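Local coordinates for enoyl-CoA hydratase/isomerase (Mycobacterium avium, PDB 3P5M), which probably hydrates enoyl-CoA thioesters or shifts their double bond, at the interface of chains A and B. Sequence-based numbering; all coordinates share one arbitrary frame. Chains: chain A/B, Enoyl-CoA hydratase/isomerase.

The interface of chains A and B. Residues chain A 145, 149-151, 154; chain B 112, 114-115, 143, 146-147, 172-175, 209, 213.
A:Arg150, at the start of helix 150-159, reaches into chain B and carries much of this subunit contact, part of the six-copy assembly; crotonase-family enzymes commonly build hexamers from trimers, so the contact is plausibly biological. Its backbone comes first: the amide N at the helix's first turn, where helix N-H groups lack partners within the helix, donates to the carbonyl O of B:Leu146 at 2.8 Å, almost straight along the C=O axis (163°). The side chain then leaves with CG anti to the backbone N (chi1 163°) and stays extended to NE. On the way CB lies against CD2 of B:Leu147, while CD passes the hydroxyl OG1 of B:Thr213, the two side chains crossing at about a right angle. The guanidinium ends at the C-terminal end of B helix 106-113. There NH2 gives a hydrogen bond of 3.1 Å to the carbonyl O of B:Leu112, which lies close to the guanidinium plane; NH1 adds a weak one to the same oxygen. NH2 also shares water 2 with the carbonyl O of B:Leu143, so main-chain oxygens of two helices hold the flat group. OD1 of the B:Asp115 carboxylate stands 5.2 Å from A:Arg150 NH1, not a contact but perhaps a mild electrostatic help.

On the A:Pro145 side the packing is apolar and close. B:Leu209 points CG anti to its own N (chi1 -171°) and splays its methyls: CD1 presses on ring carbon CG of A:Pro145, a tight 3.3 Å, and CD2 turns towards the hydroxyl of A:Ser154. B:Thr213 sets CG2 against CB of the same proline, and its OG1 donates a hydrogen bond to the B:Leu209 carbonyl O. A:Ala151 directs its methyl towards the carbonyl oxygens of B:Gly172 and B:Met173. A:Ser154 OG donates a hydrogen bond to the A:Arg150 carbonyl O; in both hydroxyl bonds the donor stands above the carbonyl plane. A:Ser154 OG also holds water 1 at 2.7 Å, which sits 2.8 Å from OD1 of B:Asp115.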
loop_
_atom_site.group_PDB
_atom_site.type_symbol
_atom_site.label_atom_id
_atom_site.label_comp_id
_atom_site.label_asym_id
_atom_site.label_seq_id
_atom_site.Cartn_x
_atom_site.Cartn_y
_atom_site.Cartn_z
ATOM N N PRO A 145 0.797 14.688 -16.573
ATOM C CA PRO A 145 0.337 15.306 -15.319
ATOM C C PRO A 145 -1.107 14.988 -14.921
ATOM O O PRO A 145 -1.373 14.872 -13.727
ATOM C CB PRO A 145 0.488 16.780 -15.588
ATOM C CG PRO A 145 1.716 16.802 -16.513
ATOM C CD PRO A 145 1.473 15.672 -17.439
ATOM N N GLY A 149 0.141 13.332 -11.880
ATOM C CA GLY A 149 0.445 14.619 -11.211
ATOM C C GLY A 149 1.755 15.199 -11.731
ATOM O O GLY A 149 2.561 14.479 -12.292
ATOM N N ARG A 150 1.981 16.483 -11.484
ATOM C CA ARG A 150 3.163 17.186 -11.944
ATOM C C ARG A 150 4.491 16.674 -11.343
ATOM O O ARG A 150 5.509 16.559 -12.057
ATOM C CB ARG A 150 2.965 18.700 -11.767
ATOM C CG ARG A 150 4.233 19.542 -11.830
ATOM C CD ARG A 150 3.848 20.987 -11.759
ATOM N NE ARG A 150 4.974 21.827 -11.361
ATOM C CZ ARG A 150 5.157 22.276 -10.119
ATOM N NH1 ARG A 150 6.213 23.048 -9.843
ATOM N NH2 ARG A 150 4.278 21.960 -9.156
ATOM N N ALA A 151 4.496 16.351 -10.056
ATOM C CA ALA A 151 5.759 15.955 -9.397
ATOM C C ALA A 151 6.329 14.648 -9.957
ATOM O O ALA A 151 7.520 14.582 -10.309
ATOM C CB ALA A 151 5.638 15.918 -7.873
ATOM N N SER A 154 7.583 15.340 -13.508
ATOM C CA SER A 154 8.899 15.976 -13.465
ATOM C C SER A 154 9.983 14.953 -13.207
ATOM O O SER A 154 11.017 14.961 -13.881
ATOM C CB SER A 154 9.014 17.048 -12.379
ATOM O OG SER A 154 8.182 18.147 -12.647
ATOM N N LEU B 112 6.782 22.990 -3.065
ATOM C CA LEU B 112 6.006 22.377 -4.169
ATOM C C LEU B 112 6.095 23.110 -5.510
ATOM O O LEU B 112 5.819 22.536 -6.571
ATOM C CB LEU B 112 4.553 22.150 -3.748
ATOM C CG LEU B 112 4.356 21.324 -2.478
ATOM C CD1 LEU B 112 2.891 20.975 -2.280
ATOM C CD2 LEU B 112 5.185 20.026 -2.514
ATOM N N CYS B 114 8.957 23.776 -6.674
ATOM C CA CYS B 114 10.204 23.243 -7.225
ATOM C C CYS B 114 9.962 22.049 -8.148
ATOM O O CYS B 114 8.936 21.379 -8.064
ATOM C CB CYS B 114 11.174 22.869 -6.099
ATOM S SG CYS B 114 11.574 24.278 -5.060
ATOM N N ASP B 115 10.914 21.795 -9.029
ATOM C CA ASP B 115 10.824 20.646 -9.936
ATOM C C ASP B 115 10.928 19.279 -9.283
ATOM O O ASP B 115 10.265 18.361 -9.697
ATOM C CB ASP B 115 11.863 20.797 -11.026
ATOM C CG ASP B 115 11.740 22.130 -11.688
ATOM O OD1 ASP B 115 10.681 22.321 -12.317
ATOM O OD2 ASP B 115 12.647 22.962 -11.541
ATOM N N LEU B 143 -1.278 24.835 -7.348
ATOM C CA LEU B 143 -0.214 23.811 -7.383
ATOM C C LEU B 143 -0.697 22.458 -6.885
ATOM O O LEU B 143 -0.576 21.461 -7.577
ATOM C CB LEU B 143 1.020 24.209 -6.545
ATOM C CG LEU B 143 1.815 25.470 -6.942
ATOM C CD1 LEU B 143 2.807 25.843 -5.857
ATOM C CD2 LEU B 143 2.554 25.176 -8.232
ATOM N N LEU B 146 -2.936 19.657 -9.016
ATOM C CA LEU B 146 -2.214 18.969 -10.097
ATOM C C LEU B 146 -1.138 18.053 -9.516
ATOM O O LEU B 146 -0.373 17.449 -10.246
ATOM C CB LEU B 146 -1.621 20.001 -11.104
ATOM C CG LEU B 146 -2.604 20.567 -12.153
ATOM C CD1 LEU B 146 -3.065 19.460 -13.085
ATOM C CD2 LEU B 146 -3.843 21.241 -11.498
ATOM N N LEU B 147 -1.054 17.981 -8.192
ATOM C CA LEU B 147 -0.116 17.059 -7.537
ATOM C C LEU B 147 -0.856 15.881 -6.916
ATOM O O LEU B 147 -0.480 14.716 -7.152
ATOM C CB LEU B 147 0.713 17.808 -6.474
ATOM C CG LEU B 147 1.654 18.880 -7.033
ATOM C CD1 LEU B 147 2.376 19.634 -5.929
ATOM C CD2 LEU B 147 2.665 18.256 -7.980
ATOM N N GLY B 172 1.826 11.498 -4.380
ATOM C CA GLY B 172 2.422 12.157 -5.585
ATOM C C GLY B 172 2.600 13.660 -5.420
ATOM O O GLY B 172 2.755 14.403 -6.431
ATOM N N MET B 173 2.619 14.120 -4.141
ATOM C CA MET B 173 2.859 15.531 -3.848
ATOM C C MET B 173 4.291 15.923 -4.144
ATOM O O MET B 173 4.562 17.022 -4.584
ATOM C CB MET B 173 2.596 15.836 -2.354
ATOM C CG MET B 173 2.492 17.337 -2.008
ATOM S SD MET B 173 2.550 17.729 -0.210
ATOM C CE MET B 173 0.943 17.047 0.213
ATOM N N ILE B 174 5.206 15.011 -3.855
ATOM C CA ILE B 174 6.630 15.268 -3.921
ATOM C C ILE B 174 7.308 14.181 -4.748
ATOM O O ILE B 174 6.841 13.036 -4.760
ATOM C CB ILE B 174 7.259 15.373 -2.473
ATOM C CG1 ILE B 174 6.899 14.150 -1.621
ATOM C CG2 ILE B 174 6.757 16.685 -1.800
ATOM C CD1 ILE B 174 7.721 14.035 -0.303
ATOM N N SER B 175 8.408 14.521 -5.412
ATOM C CA SER B 175 9.072 13.562 -6.293
ATOM C C SER B 175 9.904 12.492 -5.558
ATOM O O SER B 175 9.967 11.372 -6.014
ATOM C CB SER B 175 9.948 14.303 -7.285
ATOM O OG SER B 175 10.974 14.979 -6.578
ATOM N N LEU B 209 5.976 21.371 -19.458
ATOM C CA LEU B 209 5.263 20.956 -18.275
ATOM C C LEU B 209 4.511 22.118 -17.580
ATOM O O LEU B 209 3.385 21.934 -17.105
ATOM C CB LEU B 209 6.203 20.177 -17.342
ATOM C CG LEU B 209 5.482 19.518 -16.175
ATOM C CD1 LEU B 209 4.559 18.400 -16.730
ATOM C CD2 LEU B 209 6.471 18.937 -15.103
ATOM N N THR B 213 0.366 22.558 -16.902
ATOM C CA THR B 213 -0.111 22.424 -15.511
ATOM C C THR B 213 -0.319 23.766 -14.816
ATOM O O THR B 213 -0.988 23.826 -13.784
ATOM C CB THR B 213 0.891 21.645 -14.645
ATOM O OG1 THR B 213 2.123 22.358 -14.620
ATOM C CG2 THR B 213 1.115 20.196 -15.174
HETATM O O HOH W 1 9.028 20.461 -13.657
HETATM O O HOH W 2 1.171 21.583 -9.796
#